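Local coordinates for pesticidal crystal protein Cry2Aa (Bacillus thuringiensis serovar kurstaki, PDB 1I5P) that kills dipteran and lepidopteran larvae by binding to their midgut epithelial cells and promoting colloid-osmotic lysis, at residues 239-245 with 274-280; 234-238 with 284-290; 374-379 with 411-417. Residues are numbered along the deposited sequence.

Overall arrangement
Contacts 1 and 2 join the last part of the N-terminal helical bundle to the middle, beta-prism domain; contact 3 is internal to that domain. Contact 2 pairs 234-238 with 284-290 and brackets contact 1 in sequence: strand 235-237 runs straight into helix 238-259, and strand 275-278 precedes strand 287-289. Contact 3 follows both. The centres of contacts 1 and 2 are about 11 Å apart, those of contacts 1 and 3 about 12 Å, those of contacts 2 and 3 about 20 Å; contact 1 lies between the others, although Gln284 also packs on Leu378 directly. Met241 and Thr236 pack between contacts 1 and 2; Ser280 N probably hydrogen-bonds Asp379 OD1 between contacts 1 and 3.

Contact 1: residues 239-245 with 274-280; sequences HDMLEFR and NLYASGS
Residues 239-245 form regular helix, with Glu243 N to His239 O at 3.1 Å, and cross extended strand 275-278 nearly antiparallel: the short axes make 154° and approach to 7.5 Å. Two CA pairs set the register, His239 with Ser278 at 5.1 Å and Leu242 with Tyr276 at 5.9 Å. Direct hydrogen bonds come from both ends of the helical segment. His239, chi1 t, donates ND1 to Ser278 O (3.0 Å); Arg245, t through chi3, brings NH1 and NH2 to Asn274 O at 2.8 and 3.0 Å. Water 2 bridges the helix and the strand, receiving Tyr276 N (3.0 Å) and Arg245 NH1 (3.1 Å) and donating to Leu242 O (2.9 Å). Ser280 CB sits 4.2 Å from the His239 ring centroid, only 4° off its normal, a CH-pi contact. Leu242 (m, t) points at the strand, its CD1 3.8 Å from both Tyr276 CB and Ser278 CB. Tyr276, chi1 m, turns its ring edge to one guanidinium face, CE1 to Arg245 CZ 3.5 Å. With the helix in the N-terminal domain and the strand, paired with 462-469, in the middle domain, this buried packing belongs to the interdomain interface of the three-domain delta-endotoxin fold.

Contact 2: residues 234-238 with 284-290; sequences LNTRL and QTQSFTA
Two short, weakly bonded strands, 235-237 and 287-289, run antiparallel, their axes 4.2 Å apart at 140°. Thr236 and Phe288 form the hydrogen-bonded pair: Phe288 N to Thr236 O is 2.8 Å, Thr236 N to Phe288 O 3.1 Å. Asn235 and Ser287, both chi1 t, bring their ends together, so that Ser287 OG donates to Asn235 OD1 at 2.8 Å. The Arg237 side chain starts at chi1 m and leaves the wells at chi2 and chi3; NH1 reaches Gln284 O at 2.8 Å, and NH1 also bonds Gly281 O. Thr285 CG2 lies over one guanidinium face, 4.5 Å from Arg237 NH1. Phe288, chi1 m and chi2 90°, places CE1 3.8 Å from CB of Leu238 (t, p). This two-stranded ribbon joins the start of the last N-terminal-domain helix to the middle domain. Arg237 is the N-cap residue of helix 238-259, which supplies Met241 against Thr236 and Phe288, while Leu296 of helix 293-300 packs on Leu238 and Phe288 and helix 435-438 touches Phe288 through Leu438.

Contact 3: residues 374-379 with 411-417; sequences VRSWLD and ARGNSNY
The outer edge of a four-stranded antiparallel sheet in the middle domain is made here, where short strand 415-416 joins strand 373-377. Ser376 and Asn416 are the hydrogen-bonded pair, CA atoms 5.1 Å apart: Asn416 N to Ser376 O is 2.6 Å and Ser376 N to Asn416 O 3.1 Å. Their side chains share a face, Asn416 ND2 donating to Ser376 OG at 3.1 Å; that hydroxyl also bonds Ser466. On the other face Trp377 (chi1 m, chi2 -96°) is sandwiched, the centroid of its five-membered ring 3.5 Å from Ala411 CB and 3.7 Å from Ser415 CB on opposite sides. Arg375 (t, t, m) lays its guanidinium on the Tyr417 ring, centres 4.4 Å apart and planes at 22°, while NH1 donates to Ser415 OG at 2.7 Å and forms a salt bridge with Asp45. Beyond the strand, Asp379 OD2 accepts Asn414 N at 2.7 Å. Gly413 has phi 81°, and a CB there would clash with Asp379 OD2. Water 5 accepts from Leu378 N (2.8 Å) and Asn416 ND2 (2.9 Å). Opposite Gln399 of the neighbouring strand, Val374 and Arg375 make a classic beta bulge, within a sheet of the beta-prism domain.

Contact 1: residues 239-245 with 274-280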
loop_
_atom_site.group_PDB
_atom_site.type_symbol
_atom_site.label_atom_id
_atom_site.label_comp_id
_atom_site.label_asym_id
_atom_site.label_seq_id
_atom_site.Cartn_x
_atom_site.Cartn_y
_atom_site.Cartn_z
ATOM N N HIS A 239 13.248 -10.631 -6.002
ATOM C CA HIS A 239 13.591 -9.809 -4.856
ATOM C C HIS A 239 13.812 -8.349 -5.257
ATOM O O HIS A 239 13.268 -7.434 -4.636
ATOM C CB HIS A 239 14.845 -10.349 -4.173
ATOM C CG HIS A 239 15.346 -9.471 -3.071
ATOM N ND1 HIS A 239 14.734 -9.400 -1.839
ATOM C CD2 HIS A 239 16.354 -8.568 -3.044
ATOM C CE1 HIS A 239 15.342 -8.490 -1.100
ATOM N NE2 HIS A 239 16.328 -7.969 -1.809
ATOM N N ASP A 240 14.606 -8.135 -6.303
ATOM C CA ASP A 240 14.906 -6.781 -6.766
ATOM C C ASP A 240 13.724 -6.070 -7.411
ATOM O O ASP A 240 13.571 -4.860 -7.271
ATOM C CB ASP A 240 16.093 -6.816 -7.729
ATOM C CG ASP A 240 17.400 -7.112 -7.020
ATOM O OD1 ASP A 240 18.281 -7.756 -7.634
ATOM O OD2 ASP A 240 17.546 -6.690 -5.852
ATOM N N MET A 241 12.884 -6.814 -8.117
ATOM C CA MET A 241 11.716 -6.207 -8.736
ATOM C C MET A 241 10.780 -5.686 -7.649
ATOM O O MET A 241 10.293 -4.559 -7.724
ATOM C CB MET A 241 10.978 -7.223 -9.612
ATOM C CG MET A 241 9.662 -6.700 -10.162
ATOM S SD MET A 241 8.923 -7.820 -11.337
ATOM C CE MET A 241 9.721 -7.280 -12.831
ATOM N N LEU A 242 10.533 -6.508 -6.635
ATOM C CA LEU A 242 9.650 -6.109 -5.543
ATOM C C LEU A 242 10.204 -4.928 -4.742
ATOM O O LEU A 242 9.452 -4.027 -4.355
ATOM C CB LEU A 242 9.388 -7.301 -4.612
ATOM C CG LEU A 242 8.720 -8.500 -5.288
ATOM C CD1 LEU A 242 8.366 -9.564 -4.244
ATOM C CD2 LEU A 242 7.464 -8.031 -6.023
ATOM N N GLU A 243 11.509 -4.925 -4.490
ATOM C CA GLU A 243 12.115 -3.832 -3.731
ATOM C C GLU A 243 12.076 -2.526 -4.515
ATOM O O GLU A 243 11.931 -1.448 -3.935
ATOM C CB GLU A 243 13.564 -4.156 -3.369
ATOM C CG GLU A 243 13.735 -5.345 -2.447
ATOM C CD GLU A 243 14.823 -5.121 -1.414
ATOM O OE1 GLU A 243 15.877 -4.554 -1.769
ATOM O OE2 GLU A 243 14.626 -5.514 -0.247
ATOM N N PHE A 244 12.223 -2.619 -5.830
ATOM C CA PHE A 244 12.169 -1.427 -6.653
ATOM C C PHE A 244 10.790 -0.808 -6.459
ATOM O O PHE A 244 10.657 0.403 -6.307
ATOM C CB PHE A 244 12.368 -1.775 -8.130
ATOM C CG PHE A 244 12.256 -0.590 -9.054
ATOM C CD1 PHE A 244 13.291 0.333 -9.156
ATOM C CD2 PHE A 244 11.104 -0.384 -9.807
ATOM C CE1 PHE A 244 13.187 1.439 -9.995
ATOM C CE2 PHE A 244 10.986 0.722 -10.652
ATOM C CZ PHE A 244 12.030 1.637 -10.745
ATOM N N ARG A 245 9.762 -1.655 -6.469
ATOM C CA ARG A 245 8.386 -1.194 -6.298
ATOM C C ARG A 245 8.169 -0.638 -4.897
ATOM O O ARG A 245 7.595 0.436 -4.727
ATOM C CB ARG A 245 7.395 -2.339 -6.544
ATOM C CG ARG A 245 5.945 -1.983 -6.214
ATOM C CD ARG A 245 5.003 -3.133 -6.526
ATOM N NE ARG A 245 3.628 -2.826 -6.142
ATOM C CZ ARG A 245 3.208 -2.704 -4.885
ATOM N NH1 ARG A 245 4.050 -2.868 -3.874
ATOM N NH2 ARG A 245 1.940 -2.408 -4.641
ATOM N N ASN A 274 -0.207 -2.687 -1.208
ATOM C CA ASN A 274 0.607 -3.677 -0.519
ATOM C C ASN A 274 2.075 -3.396 -0.771
ATOM O O ASN A 274 2.429 -2.608 -1.642
ATOM C CB ASN A 274 0.332 -5.087 -1.051
ATOM C CG ASN A 274 -1.065 -5.579 -0.754
ATOM O OD1 ASN A 274 -1.585 -5.402 0.345
ATOM N ND2 ASN A 274 -1.676 -6.230 -1.741
ATOM N N LEU A 275 2.919 -4.055 0.013
ATOM C CA LEU A 275 4.366 -3.988 -0.147
ATOM C C LEU A 275 4.699 -5.474 -0.171
ATOM O O LEU A 275 4.356 -6.191 0.762
ATOM C CB LEU A 275 5.046 -3.318 1.057
ATOM C CG LEU A 275 4.798 -1.823 1.290
ATOM C CD1 LEU A 275 5.630 -1.358 2.471
ATOM C CD2 LEU A 275 5.161 -1.031 0.040
ATOM N N TYR A 276 5.327 -5.946 -1.244
ATOM C CA TYR A 276 5.670 -7.362 -1.343
ATOM C C TYR A 276 7.141 -7.595 -1.094
ATOM O O TYR A 276 7.991 -6.852 -1.582
ATOM C CB TYR A 276 5.326 -7.923 -2.722
ATOM C CG TYR A 276 3.950 -7.563 -3.203
ATOM C CD1 TYR A 276 3.734 -6.417 -3.965
ATOM C CD2 TYR A 276 2.856 -8.368 -2.890
ATOM C CE1 TYR A 276 2.453 -6.086 -4.410
ATOM C CE2 TYR A 276 1.577 -8.043 -3.323
ATOM C CZ TYR A 276 1.379 -6.910 -4.080
ATOM O OH TYR A 276 0.104 -6.615 -4.508
ATOM N N ALA A 277 7.432 -8.644 -0.337
ATOM C CA ALA A 277 8.803 -8.987 -0.021
ATOM C C ALA A 277 9.084 -10.436 -0.381
ATOM O O ALA A 277 8.242 -11.311 -0.169
ATOM C CB ALA A 277 9.066 -8.760 1.460
ATOM N N SER A 278 10.259 -10.677 -0.949
ATOM C CA SER A 278 10.680 -12.027 -1.296
ATOM C C SER A 278 12.112 -12.128 -0.786
ATOM O O SER A 278 12.733 -11.112 -0.468
ATOM C CB SER A 278 10.606 -12.279 -2.814
ATOM O OG SER A 278 11.641 -11.619 -3.525
ATOM N N GLY A 279 12.640 -13.343 -0.709
ATOM C CA GLY A 279 13.981 -13.509 -0.184
ATOM C C GLY A 279 15.157 -13.234 -1.100
ATOM O O GLY A 279 15.057 -13.327 -2.330
ATOM N N SER A 280 16.277 -12.878 -0.477
ATOM C CA SER A 280 17.530 -12.632 -1.174
ATOM C C SER A 280 18.263 -13.963 -1.072
ATOM O O SER A 280 17.789 -14.882 -0.406
ATOM C CB SER A 280 18.350 -11.550 -0.466
ATOM O OG SER A 280 17.662 -10.313 -0.448
HETATM O O HOH W 1 11.838 -8.236 -1.679
HETATM O O HOH W 2 6.742 -4.283 -3.230
#

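Contact 2: residues 234-238 with 284-290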
loop_
_atom_site.group_PDB
_atom_site.type_symbol
_atom_site.label_atom_id
_atom_site.label_comp_id
_atom_site.label_asym_id
_atom_site.label_seq_id
_atom_site.Cartn_x
_atom_site.Cartn_y
_atom_site.Cartn_z
ATOM N N LEU A 234 12.685 -2.893 -16.616
ATOM C CA LEU A 234 13.221 -3.841 -15.644
ATOM C C LEU A 234 13.378 -5.269 -16.160
ATOM O O LEU A 234 12.582 -5.765 -16.962
ATOM C CB LEU A 234 12.345 -3.887 -14.390
ATOM C CG LEU A 234 12.466 -2.801 -13.315
ATOM C CD1 LEU A 234 11.431 -3.061 -12.233
ATOM C CD2 LEU A 234 13.861 -2.805 -12.722
ATOM N N ASN A 235 14.428 -5.917 -15.680
ATOM C CA ASN A 235 14.716 -7.302 -16.001
ATOM C C ASN A 235 15.625 -7.712 -14.866
ATOM O O ASN A 235 16.851 -7.626 -14.968
ATOM C CB ASN A 235 15.448 -7.447 -17.337
ATOM C CG ASN A 235 15.553 -8.900 -17.774
ATOM O OD1 ASN A 235 15.104 -9.798 -17.062
ATOM N ND2 ASN A 235 16.140 -9.138 -18.945
ATOM N N THR A 236 15.017 -8.138 -13.767
ATOM C CA THR A 236 15.785 -8.514 -12.600
ATOM C C THR A 236 15.122 -9.638 -11.819
ATOM O O THR A 236 13.996 -10.041 -12.111
ATOM C CB THR A 236 15.947 -7.294 -11.683
ATOM O OG1 THR A 236 16.883 -7.592 -10.641
ATOM C CG2 THR A 236 14.597 -6.912 -11.081
ATOM N N ARG A 237 15.822 -10.150 -10.818
ATOM C CA ARG A 237 15.262 -11.217 -10.000
ATOM C C ARG A 237 14.067 -10.686 -9.209
ATOM O O ARG A 237 13.928 -9.474 -9.018
ATOM C CB ARG A 237 16.326 -11.763 -9.057
ATOM C CG ARG A 237 17.550 -12.319 -9.768
ATOM C CD ARG A 237 18.101 -13.485 -8.981
ATOM N NE ARG A 237 19.547 -13.426 -8.797
ATOM C CZ ARG A 237 20.177 -13.957 -7.753
ATOM N NH1 ARG A 237 19.483 -14.579 -6.806
ATOM N NH2 ARG A 237 21.498 -13.873 -7.653
ATOM N N LEU A 238 13.211 -11.595 -8.748
ATOM C CA LEU A 238 12.014 -11.209 -8.001
ATOM C C LEU A 238 12.294 -10.259 -6.847
ATOM O O LEU A 238 11.656 -9.210 -6.724
ATOM C CB LEU A 238 11.294 -12.450 -7.462
ATOM C CG LEU A 238 9.938 -12.168 -6.818
ATOM C CD1 LEU A 238 9.035 -11.486 -7.835
ATOM C CD2 LEU A 238 9.302 -13.464 -6.325
ATOM N N GLN A 284 16.982 -18.107 -5.376
ATOM C CA GLN A 284 15.947 -17.462 -6.178
ATOM C C GLN A 284 16.617 -16.769 -7.360
ATOM O O GLN A 284 16.951 -15.590 -7.293
ATOM C CB GLN A 284 15.186 -16.462 -5.308
ATOM C CG GLN A 284 14.652 -17.086 -4.022
ATOM C CD GLN A 284 15.653 -17.061 -2.873
ATOM O OE1 GLN A 284 16.864 -16.994 -3.082
ATOM N NE2 GLN A 284 15.143 -17.129 -1.648
ATOM N N THR A 285 16.785 -17.512 -8.449
ATOM C CA THR A 285 17.484 -17.022 -9.633
ATOM C C THR A 285 16.694 -16.505 -10.827
ATOM O O THR A 285 17.223 -15.737 -11.629
ATOM C CB THR A 285 18.417 -18.120 -10.171
ATOM O OG1 THR A 285 17.676 -19.344 -10.289
ATOM C CG2 THR A 285 19.589 -18.338 -9.234
ATOM N N GLN A 286 15.446 -16.920 -10.971
ATOM C CA GLN A 286 14.677 -16.481 -12.123
ATOM C C GLN A 286 14.604 -14.965 -12.261
ATOM O O GLN A 286 14.433 -14.241 -11.282
ATOM C CB GLN A 286 13.277 -17.086 -12.081
ATOM C CG GLN A 286 12.435 -16.771 -13.299
ATOM C CD GLN A 286 11.209 -17.657 -13.396
ATOM O OE1 GLN A 286 10.785 -18.259 -12.412
ATOM N NE2 GLN A 286 10.628 -17.731 -14.583
ATOM N N SER A 287 14.749 -14.493 -13.493
ATOM C CA SER A 287 14.706 -13.068 -13.772
ATOM C C SER A 287 13.340 -12.755 -14.371
ATOM O O SER A 287 12.783 -13.563 -15.110
ATOM C CB SER A 287 15.825 -12.694 -14.754
ATOM O OG SER A 287 15.991 -11.290 -14.845
ATOM N N PHE A 288 12.789 -11.594 -14.042
ATOM C CA PHE A 288 11.478 -11.221 -14.568
ATOM C C PHE A 288 11.474 -9.845 -15.208
ATOM O O PHE A 288 12.299 -8.986 -14.879
ATOM C CB PHE A 288 10.419 -11.235 -13.454
ATOM C CG PHE A 288 10.313 -12.545 -12.724
ATOM C CD1 PHE A 288 11.083 -12.789 -11.591
ATOM C CD2 PHE A 288 9.453 -13.543 -13.178
ATOM C CE1 PHE A 288 10.999 -14.006 -10.918
ATOM C CE2 PHE A 288 9.362 -14.765 -12.512
ATOM C CZ PHE A 288 10.140 -14.994 -11.381
ATOM N N THR A 289 10.524 -9.648 -16.115
ATOM C CA THR A 289 10.346 -8.381 -16.803
ATOM C C THR A 289 8.951 -7.859 -16.458
ATOM O O THR A 289 8.138 -8.576 -15.869
ATOM C CB THR A 289 10.457 -8.551 -18.332
ATOM O OG1 THR A 289 9.430 -9.439 -18.790
ATOM C CG2 THR A 289 11.817 -9.123 -18.703
ATOM N N ALA A 290 8.677 -6.612 -16.828
ATOM C CA ALA A 290 7.388 -5.988 -16.549
ATOM C C ALA A 290 6.197 -6.795 -17.064
ATOM O O ALA A 290 5.131 -6.805 -16.447
ATOM C CB ALA A 290 7.358 -4.581 -17.140
HETATM O O HOH W 3 10.580 -5.160 -18.460
HETATM O O HOH W 4 13.905 -14.582 -8.505
#

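Contact 3: residues 374-379 with 411-417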
loop_
_atom_site.group_PDB
_atom_site.type_symbol
_atom_site.label_atom_id
_atom_site.label_comp_id
_atom_site.label_asym_id
_atom_site.label_seq_id
_atom_site.Cartn_x
_atom_site.Cartn_y
_atom_site.Cartn_z
ATOM N N VAL A 374 3.642 -10.204 11.268
ATOM C CA VAL A 374 4.121 -8.867 10.919
ATOM C C VAL A 374 5.536 -8.884 10.338
ATOM O O VAL A 374 5.930 -7.963 9.613
ATOM C CB VAL A 374 4.089 -7.902 12.147
ATOM C CG1 VAL A 374 2.648 -7.606 12.534
ATOM C CG2 VAL A 374 4.838 -8.507 13.334
ATOM N N ARG A 375 6.286 -9.942 10.627
ATOM C CA ARG A 375 7.661 -10.029 10.155
ATOM C C ARG A 375 7.969 -11.384 9.520
ATOM O O ARG A 375 7.516 -12.423 10.010
ATOM C CB ARG A 375 8.598 -9.768 11.339
ATOM C CG ARG A 375 10.067 -9.614 10.998
ATOM C CD ARG A 375 10.874 -9.366 12.269
ATOM N NE ARG A 375 10.593 -8.073 12.902
ATOM C CZ ARG A 375 11.267 -6.953 12.654
ATOM N NH1 ARG A 375 12.264 -6.961 11.777
ATOM N NH2 ARG A 375 10.972 -5.830 13.306
ATOM N N SER A 376 8.734 -11.373 8.428
ATOM C CA SER A 376 9.102 -12.615 7.744
ATOM C C SER A 376 10.589 -12.678 7.381
ATOM O O SER A 376 11.248 -11.648 7.245
ATOM C CB SER A 376 8.282 -12.771 6.465
ATOM O OG SER A 376 8.617 -11.755 5.530
ATOM N N TRP A 377 11.100 -13.899 7.245
ATOM C CA TRP A 377 12.485 -14.170 6.845
ATOM C C TRP A 377 12.334 -15.075 5.623
ATOM O O TRP A 377 11.811 -16.181 5.728
ATOM C CB TRP A 377 13.244 -14.909 7.948
ATOM C CG TRP A 377 13.535 -14.061 9.147
ATOM C CD1 TRP A 377 14.688 -13.382 9.412
ATOM C CD2 TRP A 377 12.650 -13.793 10.239
ATOM N NE1 TRP A 377 14.579 -12.709 10.603
ATOM C CE2 TRP A 377 13.338 -12.941 11.131
ATOM C CE3 TRP A 377 11.341 -14.187 10.549
ATOM C CZ2 TRP A 377 12.759 -12.477 12.318
ATOM C CZ3 TRP A 377 10.765 -13.726 11.728
ATOM C CH2 TRP A 377 11.476 -12.878 12.597
ATOM N N LEU A 378 12.794 -14.607 4.468
ATOM C CA LEU A 378 12.640 -15.366 3.237
ATOM C C LEU A 378 13.931 -15.646 2.477
ATOM O O LEU A 378 13.910 -16.275 1.414
ATOM C CB LEU A 378 11.682 -14.612 2.320
ATOM C CG LEU A 378 10.379 -14.146 2.979
ATOM C CD1 LEU A 378 9.710 -13.081 2.115
ATOM C CD2 LEU A 378 9.461 -15.344 3.182
ATOM N N ASP A 379 15.047 -15.179 3.019
ATOM C CA ASP A 379 16.346 -15.354 2.375
ATOM C C ASP A 379 16.817 -16.802 2.322
ATOM O O ASP A 379 16.409 -17.639 3.132
ATOM C CB ASP A 379 17.415 -14.522 3.097
ATOM C CG ASP A 379 17.209 -13.022 2.933
ATOM O OD1 ASP A 379 16.287 -12.609 2.194
ATOM O OD2 ASP A 379 17.982 -12.254 3.540
ATOM N N ALA A 411 15.241 -18.581 11.604
ATOM C CA ALA A 411 15.323 -17.248 11.021
ATOM C C ALA A 411 16.757 -16.746 10.923
ATOM O O ALA A 411 17.577 -16.986 11.811
ATOM C CB ALA A 411 14.498 -16.269 11.841
ATOM N N ARG A 412 17.040 -16.049 9.829
ATOM C CA ARG A 412 18.348 -15.468 9.567
ATOM C C ARG A 412 18.265 -14.668 8.275
ATOM O O ARG A 412 17.323 -14.831 7.498
ATOM C CB ARG A 412 19.427 -16.558 9.464
ATOM C CG ARG A 412 19.152 -17.656 8.453
ATOM C CD ARG A 412 20.250 -18.727 8.498
ATOM N NE ARG A 412 21.564 -18.208 8.107
ATOM C CZ ARG A 412 22.646 -18.961 7.926
ATOM N NH1 ARG A 412 22.583 -20.273 8.102
ATOM N NH2 ARG A 412 23.794 -18.402 7.558
ATOM N N GLY A 413 19.246 -13.801 8.053
ATOM C CA GLY A 413 19.246 -12.973 6.862
ATOM C C GLY A 413 18.329 -11.785 7.073
ATOM O O GLY A 413 17.931 -11.515 8.206
ATOM N N ASN A 414 17.983 -11.072 6.007
ATOM C CA ASN A 414 17.098 -9.916 6.148
ATOM C C ASN A 414 15.692 -10.331 6.546
ATOM O O ASN A 414 15.154 -11.308 6.024
ATOM C CB ASN A 414 16.980 -9.139 4.834
ATOM C CG ASN A 414 18.281 -8.516 4.387
ATOM O OD1 ASN A 414 19.045 -7.997 5.190
ATOM N ND2 ASN A 414 18.523 -8.546 3.081
ATOM N N SER A 415 15.096 -9.587 7.469
ATOM C CA SER A 415 13.725 -9.860 7.869
ATOM C C SER A 415 12.917 -8.759 7.196
ATOM O O SER A 415 13.408 -7.643 7.006
ATOM C CB SER A 415 13.548 -9.788 9.391
ATOM O OG SER A 415 13.404 -8.453 9.831
ATOM N N ASN A 416 11.684 -9.078 6.820
ATOM C CA ASN A 416 10.823 -8.118 6.152
ATOM C C ASN A 416 9.759 -7.623 7.113
ATOM O O ASN A 416 9.003 -8.403 7.683
ATOM C CB ASN A 416 10.203 -8.775 4.923
ATOM C CG ASN A 416 11.245 -9.471 4.071
ATOM O OD1 ASN A 416 12.077 -8.814 3.436
ATOM N ND2 ASN A 416 11.223 -10.805 4.065
ATOM N N TYR A 417 9.710 -6.308 7.280
ATOM C CA TYR A 417 8.766 -5.693 8.200
ATOM C C TYR A 417 8.735 -4.187 7.970
ATOM O O TYR A 417 9.751 -3.592 7.615
ATOM C CB TYR A 417 9.215 -5.977 9.638
ATOM C CG TYR A 417 8.537 -5.126 10.684
ATOM C CD1 TYR A 417 7.263 -5.445 11.144
ATOM C CD2 TYR A 417 9.154 -3.973 11.187
ATOM C CE1 TYR A 417 6.610 -4.645 12.072
ATOM C CE2 TYR A 417 8.507 -3.162 12.118
ATOM C CZ TYR A 417 7.235 -3.504 12.552
ATOM O OH TYR A 417 6.570 -2.688 13.438
HETATM O O HOH W 5 13.825 -12.116 3.731
HETATM O O HOH W 6 15.691 -14.032 5.626
HETATM O O HOH W 7 16.368 -10.041 1.809
#